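Long-range contacts in collagen alpha-1(XX) chain (Homo sapiens, PDB 5KF4), which probably contributes to the extracellular matrix as a collagen, the portion in this structure being its second fibronectin type III domain: residues Pro12-Leu17 / Val78-Ile83; Ser26-Trp31 / Ser64-Asn69; Lys40-Trp45 / Pro53-Val58. All coordinates share one frame; numbering follows the deposited sequence.

Contact 1: residues Pro12-Leu17 / Val78-Ile83; sequences PAPTSL and VSVFPI
The five-membered rings of Pro-14 and Pro-82 meet obliquely, ring carbon against ring carbon, with Pro-14 CD 3.9 Å from Pro-82 CG and 4.0 Å from Pro-82 CB. Pro-14 CG lies 4.2 Å from Val-80 CG1, two residues before Pro-82 on the same strand. Pro-14 also touches Trp-31 and Tyr-41, so two aromatic rings join Pro-82 and Val-80 around it. The flat carbonyl group of Pro-12 approaches Pro-82 as well, the oxygen O sitting 3.8 Å from Pro-82 CG. No hydrogen bond crosses between the segments, which run 156° apart, because they belong to the two different sheets of the fibronectin type III β-sandwich and meet side chain to side chain through its interior. Further along, Leu-17 reaches inward with CG anti to the backbone N (chi1 -177°), and its CD1 packs 3.7 Å from Val-80 CG2. Val-80 thus receives a proline from one direction and a leucine from another, one methyl group for each. Leu-29, on the strand beside Leu-17, touches Leu-17, Val-78 and Val-80.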
ATOM      1  N   PRO A  12     -13.996   6.253   4.529  1.00 75.69           N
ATOM      2  CA  PRO A  12     -12.980   7.267   4.244  1.00 79.33           C
ATOM      3  C   PRO A  12     -11.665   6.596   3.860  1.00 81.78           C
ATOM      4  O   PRO A  12     -11.181   5.691   4.547  1.00 86.47           O
ATOM      5  CB  PRO A  12     -12.863   8.038   5.561  1.00 79.16           C
ATOM      6  CG  PRO A  12     -14.113   7.712   6.323  1.00 83.75           C
ATOM      7  CD  PRO A  12     -14.482   6.322   5.917  1.00 82.32           C
ATOM      8  N   ALA A  13     -11.099   7.059   2.755  1.00 76.12           N
ATOM      9  CA  ALA A  13      -9.868   6.508   2.208  1.00 70.19           C
ATOM     10  C   ALA A  13      -8.790   7.568   2.134  1.00 65.83           C
ATOM     11  O   ALA A  13      -9.095   8.751   2.006  1.00 61.92           O
ATOM     12  CB  ALA A  13     -10.121   5.907   0.833  1.00 68.53           C
ATOM     13  N   PRO A  14      -7.520   7.159   2.212  1.00 63.01           N
ATOM     14  CA  PRO A  14      -6.543   8.205   1.933  1.00 56.15           C
ATOM     15  C   PRO A  14      -6.551   8.520   0.438  1.00 49.65           C
ATOM     16  O   PRO A  14      -7.129   7.768  -0.345  1.00 43.49           O
ATOM     17  CB  PRO A  14      -5.218   7.581   2.368  1.00 53.49           C
ATOM     18  CG  PRO A  14      -5.432   6.108   2.296  1.00 60.39           C
ATOM     19  CD  PRO A  14      -6.899   5.854   2.492  1.00 63.77           C
ATOM     20  N   THR A  15      -5.949   9.638   0.055  1.00 39.06           N
ATOM     21  CA  THR A  15      -5.914  10.043  -1.342  1.00 36.91           C
ATOM     22  C   THR A  15      -4.494  10.338  -1.794  1.00 30.61           C
ATOM     23  O   THR A  15      -3.574  10.404  -0.974  1.00 19.39           O
ATOM     24  CB  THR A  15      -6.794  11.284  -1.598  1.00 46.56           C
ATOM     25  OG1 THR A  15      -6.408  12.339  -0.709  1.00 47.16           O
ATOM     26  CG2 THR A  15      -8.268  10.955  -1.386  1.00 48.63           C
ATOM     27  N   SER A  16      -4.328  10.481  -3.109  1.00 34.40           N
ATOM     28  CA  SER A  16      -3.091  10.983  -3.707  1.00 41.02           C
ATOM     29  C   SER A  16      -1.870  10.144  -3.341  1.00 37.23           C
ATOM     30  O   SER A  16      -0.995  10.597  -2.602  1.00 40.02           O
ATOM     31  CB  SER A  16      -2.860  12.447  -3.307  1.00 48.98           C
ATOM     32  OG  SER A  16      -2.288  12.563  -2.019  1.00 56.22           O
ATOM     33  N   LEU A  17      -1.812   8.924  -3.867  1.00 33.92           N
ATOM     34  CA  LEU A  17      -0.688   8.035  -3.599  1.00 15.13           C
ATOM     35  C   LEU A  17       0.568   8.482  -4.348  1.00 29.10           C
ATOM     36  O   LEU A  17       0.537   8.696  -5.558  1.00 29.77           O
ATOM     37  CB  LEU A  17      -1.040   6.599  -3.990  1.00 12.63           C
ATOM     38  CG  LEU A  17       0.036   5.551  -3.701  1.00  9.33           C
ATOM     39  CD1 LEU A  17       0.068   5.278  -2.206  1.00  9.09           C
ATOM     40  CD2 LEU A  17      -0.197   4.275  -4.481  1.00  6.69           C
ATOM     41  N   VAL A  78       1.319  -1.986  -5.853  1.00 22.05           N
ATOM     42  CA  VAL A  78       1.392  -1.537  -4.470  1.00 27.24           C
ATOM     43  C   VAL A  78       0.053  -0.972  -4.015  1.00 32.63           C
ATOM     44  O   VAL A  78      -0.485  -0.079  -4.651  1.00 39.95           O
ATOM     45  CB  VAL A  78       2.483  -0.473  -4.293  1.00 19.34           C
ATOM     46  CG1 VAL A  78       2.540  -0.028  -2.855  1.00 20.92           C
ATOM     47  CG2 VAL A  78       3.830  -1.023  -4.730  1.00  7.08           C
ATOM     48  N   SER A  79      -0.485  -1.497  -2.917  1.00 28.45           N
ATOM     49  CA  SER A  79      -1.812  -1.099  -2.459  1.00 22.31           C
ATOM     50  C   SER A  79      -1.818  -0.569  -1.025  1.00 23.43           C
ATOM     51  O   SER A  79      -1.053  -1.030  -0.175  1.00 16.33           O
ATOM     52  CB  SER A  79      -2.782  -2.273  -2.582  1.00 16.03           C
ATOM     53  OG  SER A  79      -2.883  -2.710  -3.927  1.00 18.50           O
ATOM     54  N   VAL A  80      -2.694   0.401  -0.768  1.00 21.00           N
ATOM     55  CA  VAL A  80      -2.877   0.959   0.569  1.00 25.17           C
ATOM     56  C   VAL A  80      -4.325   0.824   1.025  1.00 36.93           C
ATOM     57  O   VAL A  80      -5.211   1.465   0.473  1.00 42.56           O
ATOM     58  CB  VAL A  80      -2.483   2.443   0.618  1.00 27.78           C
ATOM     59  CG1 VAL A  80      -2.685   3.002   2.019  1.00 27.75           C
ATOM     60  CG2 VAL A  80      -1.051   2.624   0.170  1.00 18.68           C
ATOM     61  N   PHE A  81      -4.558  -0.003   2.039  1.00 40.32           N
ATOM     62  CA  PHE A  81      -5.905  -0.246   2.552  1.00 35.74           C
ATOM     63  C   PHE A  81      -6.092   0.382   3.928  1.00 36.62           C
ATOM     64  O   PHE A  81      -5.360   0.063   4.862  1.00 29.37           O
ATOM     65  CB  PHE A  81      -6.186  -1.743   2.630  1.00 37.21           C
ATOM     66  CG  PHE A  81      -6.271  -2.420   1.294  1.00 33.72           C
ATOM     67  CD1 PHE A  81      -7.475  -2.493   0.616  1.00 24.53           C
ATOM     68  CD2 PHE A  81      -5.143  -2.986   0.716  1.00 22.54           C
ATOM     69  CE1 PHE A  81      -7.558  -3.126  -0.609  1.00 19.94           C
ATOM     70  CE2 PHE A  81      -5.218  -3.618  -0.512  1.00 15.11           C
ATOM     71  CZ  PHE A  81      -6.426  -3.688  -1.176  1.00 15.36           C
ATOM     72  N   PRO A  82      -7.081   1.275   4.065  1.00 50.30           N
ATOM     73  CA  PRO A  82      -7.333   1.841   5.394  1.00 51.57           C
ATOM     74  C   PRO A  82      -8.072   0.869   6.309  1.00 39.22           C
ATOM     75  O   PRO A  82      -9.009   0.198   5.865  1.00 23.80           O
ATOM     76  CB  PRO A  82      -8.199   3.069   5.094  1.00 48.94           C
ATOM     77  CG  PRO A  82      -8.894   2.737   3.809  1.00 48.95           C
ATOM     78  CD  PRO A  82      -7.983   1.820   3.034  1.00 51.64           C
ATOM     79  N   ILE A  83      -7.676   0.820   7.578  1.00 42.57           N
ATOM     80  CA  ILE A  83      -8.332  -0.074   8.523  1.00 53.11           C
ATOM     81  C   ILE A  83      -8.987   0.720   9.654  1.00 50.49           C
ATOM     82  O   ILE A  83      -8.312   1.269  10.527  1.00 40.58           O
ATOM     83  CB  ILE A  83      -7.334  -1.101   9.129  1.00 38.27           C
ATOM     84  CG1 ILE A  83      -6.594  -1.874   8.030  1.00 29.53           C
ATOM     85  CG2 ILE A  83      -8.043  -2.042  10.094  1.00 47.09           C
ATOM     86  CD1 ILE A  83      -7.492  -2.671   7.114  1.00 31.28           C
TER

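Contact 2: residues Ser26-Trp31 / Ser64-Asn69; sequences SIRLSW and STELHN
Arg-28 stretches from its strand across Glu-66 and Ser-64 of the adjoining one. Beyond CB, its CG passes 4.1 Å from Thr-65 O and its CD 4.2 Å from Ser-64 OG. A bend at chi3 (-132°) then places NE, which makes a weak hydrogen bond to Gln-21 OE1. At the tip, NH1 stands 3.6 Å from Glu-66 OE1 in a long salt bridge; the oxygen lies over one face of the guanidinium, so no N-H points at it. NH2 comes 2.5 Å from Ser-64 OG, which sits near the guanidinium plane. An alanine here would probably leave the Glu-66 carboxylate without its arginine counter-charge. Strands 27-31 and 64-67 pair antiparallel in the three-stranded sheet of the fibronectin type III sandwich, with Leu-67 N donating to Ile-27 O at 3.1 Å and Leu-29 N to Thr-65 O at 3.2 Å. On the sheet face opposite Arg-28, Ile-27 and Leu-67 lie side by side, CD1 to CD1 at 4.1 Å. The Trp-31 ring takes Ser-64 N over one face, towards its rim. The chemistry is divided between a largely apolar face toward the other sheet and a polar one where Arg-28 and Glu-66 probably attract through charge alone.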
ATOM      1  N   SER A  26      14.026  -0.827  -2.622  1.00 13.32           N
ATOM      2  CA  SER A  26      13.058  -0.069  -1.826  1.00 11.66           C
ATOM      3  C   SER A  26      12.278   0.968  -2.626  1.00 20.56           C
ATOM      4  O   SER A  26      12.756   1.493  -3.630  1.00 17.24           O
ATOM      5  CB  SER A  26      13.756   0.635  -0.659  1.00 17.93           C
ATOM      6  OG  SER A  26      14.386   1.827  -1.111  1.00 27.67           O
ATOM      7  N   ILE A  27      11.062   1.247  -2.172  1.00 31.88           N
ATOM      8  CA  ILE A  27      10.302   2.384  -2.677  1.00 27.58           C
ATOM      9  C   ILE A  27       9.689   3.110  -1.488  1.00 31.71           C
ATOM     10  O   ILE A  27       9.514   2.525  -0.417  1.00 33.82           O
ATOM     11  CB  ILE A  27       9.161   1.988  -3.639  1.00 20.44           C
ATOM     12  CG1 ILE A  27       8.028   1.298  -2.876  1.00 29.59           C
ATOM     13  CG2 ILE A  27       9.692   1.174  -4.814  1.00 22.86           C
ATOM     14  CD1 ILE A  27       6.686   1.376  -3.578  1.00 34.25           C
ATOM     15  N   ARG A  28       9.372   4.388  -1.653  1.00 38.93           N
ATOM     16  CA  ARG A  28       8.627   5.051  -0.600  1.00 34.57           C
ATOM     17  C   ARG A  28       7.189   5.207  -1.037  1.00 20.02           C
ATOM     18  O   ARG A  28       6.899   5.476  -2.199  1.00 16.37           O
ATOM     19  CB  ARG A  28       9.215   6.411  -0.232  1.00 42.63           C
ATOM     20  CG  ARG A  28       9.091   6.672   1.259  1.00 49.49           C
ATOM     21  CD  ARG A  28       9.683   7.996   1.706  1.00 57.06           C
ATOM     22  NE  ARG A  28      10.557   7.850   2.872  1.00 60.31           N
ATOM     23  CZ  ARG A  28      10.190   7.369   4.059  1.00 58.36           C
ATOM     24  NH1 ARG A  28      11.083   7.292   5.036  1.00 60.86           N
ATOM     25  NH2 ARG A  28       8.946   6.962   4.282  1.00 55.02           N
ATOM     26  N   LEU A  29       6.291   5.034  -0.078  1.00 25.39           N
ATOM     27  CA  LEU A  29       4.870   5.156  -0.326  1.00 29.50           C
ATOM     28  C   LEU A  29       4.356   6.365   0.423  1.00 27.19           C
ATOM     29  O   LEU A  29       4.702   6.572   1.586  1.00 30.31           O
ATOM     30  CB  LEU A  29       4.146   3.891   0.119  1.00 42.70           C
ATOM     31  CG  LEU A  29       2.894   3.501  -0.651  1.00 40.52           C
ATOM     32  CD1 LEU A  29       3.193   3.459  -2.141  1.00 44.62           C
ATOM     33  CD2 LEU A  29       2.423   2.156  -0.148  1.00 25.90           C
ATOM     34  N   SER A  30       3.541   7.170  -0.244  1.00 14.04           N
ATOM     35  CA  SER A  30       2.990   8.356   0.390  1.00 20.25           C
ATOM     36  C   SER A  30       1.549   8.571  -0.046  1.00 24.77           C
ATOM     37  O   SER A  30       1.199   8.342  -1.199  1.00 24.19           O
ATOM     38  CB  SER A  30       3.845   9.580   0.055  1.00 35.63           C
ATOM     39  OG  SER A  30       4.968   9.668   0.917  1.00 43.33           O
ATOM     40  N   TRP A  31       0.728   9.059   0.873  1.00 14.38           N
ATOM     41  CA  TRP A  31      -0.688   9.237   0.606  1.00 27.44           C
ATOM     42  C   TRP A  31      -1.252  10.389   1.430  1.00 25.89           C
ATOM     43  O   TRP A  31      -0.654  10.785   2.423  1.00 28.57           O
ATOM     44  CB  TRP A  31      -1.429   7.929   0.910  1.00 50.66           C
ATOM     45  CG  TRP A  31      -1.260   7.452   2.338  1.00 61.38           C
ATOM     46  CD1 TRP A  31      -2.061   7.744   3.407  1.00 62.06           C
ATOM     47  CD2 TRP A  31      -0.209   6.615   2.844  1.00 55.21           C
ATOM     48  NE1 TRP A  31      -1.581   7.131   4.540  1.00 59.16           N
ATOM     49  CE2 TRP A  31      -0.445   6.434   4.222  1.00 58.18           C
ATOM     50  CE3 TRP A  31       0.904   5.997   2.263  1.00 37.56           C
ATOM     51  CZ2 TRP A  31       0.393   5.662   5.028  1.00 52.09           C
ATOM     52  CZ3 TRP A  31       1.735   5.233   3.066  1.00 33.49           C
ATOM     53  CH2 TRP A  31       1.474   5.072   4.432  1.00 39.92           C
ATOM     54  N   SER A  64       3.168   7.866   5.932  1.00 57.16           N
ATOM     55  CA  SER A  64       4.243   7.353   5.109  1.00 51.01           C
ATOM     56  C   SER A  64       4.738   6.035   5.679  1.00 55.79           C
ATOM     57  O   SER A  64       4.692   5.812   6.888  1.00 61.94           O
ATOM     58  CB  SER A  64       5.390   8.361   5.018  1.00 43.75           C
ATOM     59  OG  SER A  64       6.542   7.775   4.432  1.00 41.80           O
ATOM     60  N   THR A  65       5.213   5.169   4.799  1.00 46.48           N
ATOM     61  CA  THR A  65       5.936   3.983   5.214  1.00 37.48           C
ATOM     62  C   THR A  65       6.837   3.611   4.054  1.00 28.22           C
ATOM     63  O   THR A  65       6.541   3.927   2.901  1.00 20.75           O
ATOM     64  CB  THR A  65       4.985   2.818   5.597  1.00 39.47           C
ATOM     65  OG1 THR A  65       5.303   2.346   6.913  1.00 45.63           O
ATOM     66  CG2 THR A  65       5.094   1.663   4.612  1.00 36.98           C
ATOM     67  N   GLU A  66       7.946   2.954   4.357  1.00 32.06           N
ATOM     68  CA  GLU A  66       8.857   2.517   3.318  1.00 35.02           C
ATOM     69  C   GLU A  66       8.830   1.008   3.161  1.00 31.67           C
ATOM     70  O   GLU A  66       8.864   0.273   4.147  1.00 27.05           O
ATOM     71  CB  GLU A  66      10.278   2.979   3.628  1.00 35.99           C
ATOM     72  CG  GLU A  66      11.263   2.699   2.514  1.00 43.53           C
ATOM     73  CD  GLU A  66      12.584   3.395   2.724  1.00 50.78           C
ATOM     74  OE1 GLU A  66      12.590   4.497   3.309  1.00 55.91           O
ATOM     75  OE2 GLU A  66      13.619   2.834   2.305  1.00 52.05           O
ATOM     76  N   LEU A  67       8.798   0.551   1.916  1.00 31.56           N
ATOM     77  CA  LEU A  67       8.884  -0.870   1.646  1.00 32.07           C
ATOM     78  C   LEU A  67      10.350  -1.193   1.389  1.00 32.35           C
ATOM     79  O   LEU A  67      11.055  -0.422   0.740  1.00 44.67           O
ATOM     80  CB  LEU A  67       8.012  -1.243   0.443  1.00 20.40           C
ATOM     81  CG  LEU A  67       6.520  -0.890   0.536  1.00 21.70           C
ATOM     82  CD1 LEU A  67       5.762  -1.341  -0.706  1.00 13.14           C
ATOM     83  CD2 LEU A  67       5.888  -1.485   1.792  1.00 27.47           C
ATOM     84  N   HIS A  68      10.809  -2.328   1.905  1.00 30.77           N
ATOM     85  CA  HIS A  68      12.208  -2.715   1.777  1.00 23.31           C
ATOM     86  C   HIS A  68      12.347  -4.129   1.236  1.00 29.05           C
ATOM     87  O   HIS A  68      11.356  -4.847   1.080  1.00 37.75           O
ATOM     88  CB  HIS A  68      12.940  -2.618   3.121  1.00 31.07           C
ATOM     89  CG  HIS A  68      13.113  -1.220   3.632  1.00 46.57           C
ATOM     90  ND1 HIS A  68      12.245  -0.642   4.533  1.00 53.81           N
ATOM     91  CD2 HIS A  68      14.070  -0.294   3.385  1.00 50.55           C
ATOM     92  CE1 HIS A  68      12.655   0.583   4.812  1.00 51.32           C
ATOM     93  NE2 HIS A  68      13.758   0.820   4.126  1.00 48.50           N
ATOM     94  N   ASN A  69      13.591  -4.519   0.972  1.00 25.75           N
ATOM     95  CA  ASN A  69      13.928  -5.878   0.559  1.00 22.24           C
ATOM     96  C   ASN A  69      13.210  -6.294  -0.721  1.00  9.25           C
ATOM     97  O   ASN A  69      12.802  -7.444  -0.870  1.00 14.94           O
ATOM     98  CB  ASN A  69      13.616  -6.866   1.684  1.00 38.88           C
ATOM     99  CG  ASN A  69      14.370  -6.546   2.959  1.00 37.60           C
ATOM    100  OD1 ASN A  69      15.591  -6.677   3.021  1.00 33.53           O
ATOM    101  ND2 ASN A  69      13.641  -6.119   3.984  1.00 34.57           N
TER

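Contact 3: residues Lys40-Trp45 / Pro53-Val58; sequences KYLIVW and PREVVV
Six backbone hydrogen bonds join Tyr-41, Ile-43 and Trp-45 to Val-58, Val-56 and Arg-54 in an antiparallel β-hairpin at one border of the four-stranded sheet of the fibronectin type III fold. In the middle pair, Ile-43 N donates to Val-56 O at 2.9 Å and Val-56 N to Ile-43 O at 3.0 Å. Between successive hydrogen-bonded pairs, CA-H groups add weaker contacts, as where Glu-55 CA lies 3.1 Å from Ile-43 O. On the face turned to the sandwich interior, Ile-43 CD1 packs 3.6 Å from Val-58 CG2, while Tyr-41 CB meets the same methyl. Thr-65 and Leu-67 of the other sheet touch this face. On its reverse, Leu-42 CD1 lies 3.6 Å from Val-57 CG2, and Val-44 runs alongside the aliphatic part of Glu-55. Trp-45 CG stands between the backbone N and the carbonyl carbon (chi1 63°), and the indole lies with one face against Arg-54 CB and the backbone at Glu-55 N. Arg-54 CB makes a CH-π contact 3.9 Å from the centroid of the five-membered ring. A water in the ring plane accepts from both Trp-45 NE1 and Arg-54 NH1. At the indole's edge, Val-56 CG1 approaches CZ3 to 3.7 Å.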
ATOM      1  N   LYS A  40      -5.683   1.619  11.720  1.00 45.20           N
ATOM      2  CA  LYS A  40      -4.561   1.039  10.981  1.00 33.99           C
ATOM      3  C   LYS A  40      -4.656   1.237   9.457  1.00 30.30           C
ATOM      4  O   LYS A  40      -5.699   1.626   8.929  1.00 29.40           O
ATOM      5  CB  LYS A  40      -4.449  -0.467  11.275  1.00 28.66           C
ATOM      6  CG  LYS A  40      -4.212  -0.853  12.731  1.00 23.88           C
ATOM      7  CD  LYS A  40      -2.816  -0.437  13.187  1.00 38.42           C
ATOM      8  CE  LYS A  40      -2.644  -0.598  14.691  1.00 54.29           C
ATOM      9  NZ  LYS A  40      -1.255  -0.281  15.123  1.00 60.93           N
ATOM     10  N   TYR A  41      -3.549   0.956   8.766  1.00 27.02           N
ATOM     11  CA  TYR A  41      -3.506   0.848   7.302  1.00 33.45           C
ATOM     12  C   TYR A  41      -2.923  -0.496   6.859  1.00 29.11           C
ATOM     13  O   TYR A  41      -1.905  -0.932   7.392  1.00 31.69           O
ATOM     14  CB  TYR A  41      -2.669   1.970   6.670  1.00 36.60           C
ATOM     15  CG  TYR A  41      -3.332   3.324   6.581  1.00 28.54           C
ATOM     16  CD1 TYR A  41      -4.316   3.571   5.632  1.00 17.91           C
ATOM     17  CD2 TYR A  41      -2.947   4.367   7.414  1.00 18.84           C
ATOM     18  CE1 TYR A  41      -4.919   4.805   5.530  1.00  9.02           C
ATOM     19  CE2 TYR A  41      -3.546   5.613   7.317  1.00 23.84           C
ATOM     20  CZ  TYR A  41      -4.532   5.825   6.374  1.00 27.62           C
ATOM     21  OH  TYR A  41      -5.134   7.060   6.273  1.00 44.28           O
ATOM     22  N   LEU A  42      -3.548  -1.138   5.874  1.00 15.25           N
ATOM     23  CA  LEU A  42      -2.969  -2.339   5.269  1.00 12.15           C
ATOM     24  C   LEU A  42      -2.260  -2.017   3.955  1.00 14.83           C
ATOM     25  O   LEU A  42      -2.873  -1.509   3.016  1.00 14.41           O
ATOM     26  CB  LEU A  42      -4.037  -3.405   5.017  1.00 11.25           C
ATOM     27  CG  LEU A  42      -3.548  -4.599   4.184  1.00 17.47           C
ATOM     28  CD1 LEU A  42      -2.489  -5.412   4.927  1.00 16.69           C
ATOM     29  CD2 LEU A  42      -4.689  -5.484   3.713  1.00 17.94           C
ATOM     30  N   ILE A  43      -0.977  -2.357   3.887  1.00 17.54           N
ATOM     31  CA  ILE A  43      -0.163  -2.149   2.691  1.00 24.86           C
ATOM     32  C   ILE A  43       0.223  -3.474   2.026  1.00 27.15           C
ATOM     33  O   ILE A  43       0.762  -4.372   2.675  1.00 22.16           O
ATOM     34  CB  ILE A  43       1.114  -1.355   3.026  1.00 22.42           C
ATOM     35  CG1 ILE A  43       0.743   0.033   3.550  1.00 31.86           C
ATOM     36  CG2 ILE A  43       2.008  -1.238   1.808  1.00 15.30           C
ATOM     37  CD1 ILE A  43       1.743   0.606   4.512  1.00 27.46           C
ATOM     38  N   VAL A  44      -0.057  -3.584   0.728  1.00 23.87           N
ATOM     39  CA  VAL A  44       0.161  -4.819  -0.024  1.00 17.34           C
ATOM     40  C   VAL A  44       1.026  -4.580  -1.259  1.00 21.98           C
ATOM     41  O   VAL A  44       0.730  -3.693  -2.058  1.00 23.63           O
ATOM     42  CB  VAL A  44      -1.180  -5.433  -0.490  1.00 11.63           C
ATOM     43  CG1 VAL A  44      -0.950  -6.768  -1.183  1.00 17.65           C
ATOM     44  CG2 VAL A  44      -2.145  -5.578   0.679  1.00 11.68           C
ATOM     45  N   TRP A  45       2.090  -5.360  -1.425  1.00 19.77           N
ATOM     46  CA  TRP A  45       2.870  -5.290  -2.660  1.00 18.06           C
ATOM     47  C   TRP A  45       3.256  -6.672  -3.186  1.00 21.82           C
ATOM     48  O   TRP A  45       3.620  -7.562  -2.419  1.00 24.07           O
ATOM     49  CB  TRP A  45       4.128  -4.434  -2.464  1.00 10.01           C
ATOM     50  CG  TRP A  45       5.101  -4.976  -1.467  1.00  8.20           C
ATOM     51  CD1 TRP A  45       6.281  -5.600  -1.738  1.00  8.20           C
ATOM     52  CD2 TRP A  45       4.982  -4.940  -0.039  1.00  8.52           C
ATOM     53  NE1 TRP A  45       6.908  -5.956  -0.567  1.00 13.24           N
ATOM     54  CE2 TRP A  45       6.130  -5.564   0.491  1.00 10.28           C
ATOM     55  CE3 TRP A  45       4.016  -4.444   0.843  1.00 10.27           C
ATOM     56  CZ2 TRP A  45       6.338  -5.705   1.861  1.00 12.84           C
ATOM     57  CZ3 TRP A  45       4.224  -4.581   2.199  1.00  9.02           C
ATOM     58  CH2 TRP A  45       5.377  -5.207   2.696  1.00 12.94           C
ATOM     59  N   PRO A  53       1.931 -12.263  -2.670  1.00 25.69           N
ATOM     60  CA  PRO A  53       1.798 -10.921  -2.105  1.00 18.58           C
ATOM     61  C   PRO A  53       2.435 -10.784  -0.729  1.00 17.94           C
ATOM     62  O   PRO A  53       2.389 -11.702   0.085  1.00 14.07           O
ATOM     63  CB  PRO A  53       0.278 -10.732  -2.026  1.00 26.37           C
ATOM     64  CG  PRO A  53      -0.262 -12.116  -1.946  1.00 29.86           C
ATOM     65  CD  PRO A  53       0.618 -12.900  -2.861  1.00 26.84           C
ATOM     66  N   ARG A  54       3.013  -9.617  -0.478  1.00  9.16           N
ATOM     67  CA  ARG A  54       3.590  -9.305   0.818  1.00 12.96           C
ATOM     68  C   ARG A  54       2.803  -8.177   1.455  1.00  9.41           C
ATOM     69  O   ARG A  54       2.204  -7.366   0.763  1.00  9.15           O
ATOM     70  CB  ARG A  54       5.069  -8.934   0.696  1.00 13.64           C
ATOM     71  CG  ARG A  54       5.940 -10.082   0.236  1.00 12.51           C
ATOM     72  CD  ARG A  54       7.326  -9.614  -0.121  1.00 22.08           C
ATOM     73  NE  ARG A  54       8.162 -10.717  -0.580  1.00 30.00           N
ATOM     74  CZ  ARG A  54       9.443 -10.858  -0.267  1.00 31.84           C
ATOM     75  NH1 ARG A  54      10.037  -9.963   0.510  1.00 35.36           N
ATOM     76  NH2 ARG A  54      10.129 -11.893  -0.731  1.00 32.76           N
ATOM     77  N   GLU A  55       2.756  -8.156   2.778  1.00 20.24           N
ATOM     78  CA  GLU A  55       1.931  -7.185   3.474  1.00 10.30           C
ATOM     79  C   GLU A  55       2.563  -6.669   4.763  1.00 19.41           C
ATOM     80  O   GLU A  55       3.434  -7.304   5.371  1.00 20.91           O
ATOM     81  CB  GLU A  55       0.553  -7.774   3.796  1.00 20.32           C
ATOM     82  CG  GLU A  55      -0.329  -8.033   2.589  1.00 23.35           C
ATOM     83  CD  GLU A  55      -1.597  -8.781   2.949  1.00 17.66           C
ATOM     84  OE1 GLU A  55      -1.926  -8.849   4.157  1.00 20.68           O
ATOM     85  OE2 GLU A  55      -2.282  -9.276   2.028  1.00 10.05           O
ATOM     86  N   VAL A  56       2.093  -5.498   5.168  1.00 18.70           N
ATOM     87  CA  VAL A  56       2.439  -4.931   6.455  1.00 25.89           C
ATOM     88  C   VAL A  56       1.277  -4.044   6.860  1.00 26.80           C
ATOM     89  O   VAL A  56       0.663  -3.388   6.021  1.00 19.31           O
ATOM     90  CB  VAL A  56       3.764  -4.124   6.408  1.00 23.75           C
ATOM     91  CG1 VAL A  56       3.642  -2.931   5.472  1.00  9.66           C
ATOM     92  CG2 VAL A  56       4.172  -3.660   7.799  1.00 18.96           C
ATOM     93  N   VAL A  57       0.925  -4.065   8.135  1.00 30.21           N
ATOM     94  CA  VAL A  57      -0.120  -3.172   8.591  1.00 28.38           C
ATOM     95  C   VAL A  57       0.523  -2.062   9.417  1.00 33.61           C
ATOM     96  O   VAL A  57       1.364  -2.328  10.276  1.00 34.46           O
ATOM     97  CB  VAL A  57      -1.190  -3.931   9.400  1.00 28.64           C
ATOM     98  CG1 VAL A  57      -2.116  -2.964  10.123  1.00 28.74           C
ATOM     99  CG2 VAL A  57      -1.991  -4.832   8.481  1.00 19.11           C
ATOM    100  N   VAL A  58       0.139  -0.818   9.144  1.00 36.41           N
ATOM    101  CA  VAL A  58       0.696   0.320   9.868  1.00 40.42           C
ATOM    102  C   VAL A  58      -0.429   1.104  10.532  1.00 46.50           C
ATOM    103  O   VAL A  58      -1.603   0.856  10.264  1.00 32.92           O
ATOM    104  CB  VAL A  58       1.509   1.245   8.947  1.00 38.44           C
ATOM    105  CG1 VAL A  58       2.741   0.518   8.428  1.00 33.98           C
ATOM    106  CG2 VAL A  58       0.650   1.743   7.797  1.00 38.96           C
TER
HETATM  107  O   HOH W   1       9.139  -6.893   0.197  1.00 26.50           O

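From the N terminus the chain passes first through 12-17, then 26-31, then 40-45, and the partners return in reverse order, so the three contacts nest without crossing. Contact 3 closes the shortest loop, a hairpin completed as soon as 53-58 turns back. Contact 2 encloses it when 64-69 pairs with 26-31, and contact 1 encloses both once 78-83 arrives opposite 12-17. Contacts 2 and 3 each pair two strands within one sheet, whereas contact 1 spans the two. Strand 75-84 lies beside 40-47, and 15-20 beside 27-32, which brings all three into one core: Pro-82 meets Tyr-41, Tyr-41 meets Trp-31, Thr-65 meets Val-58, and Leu-67 meets Trp-45.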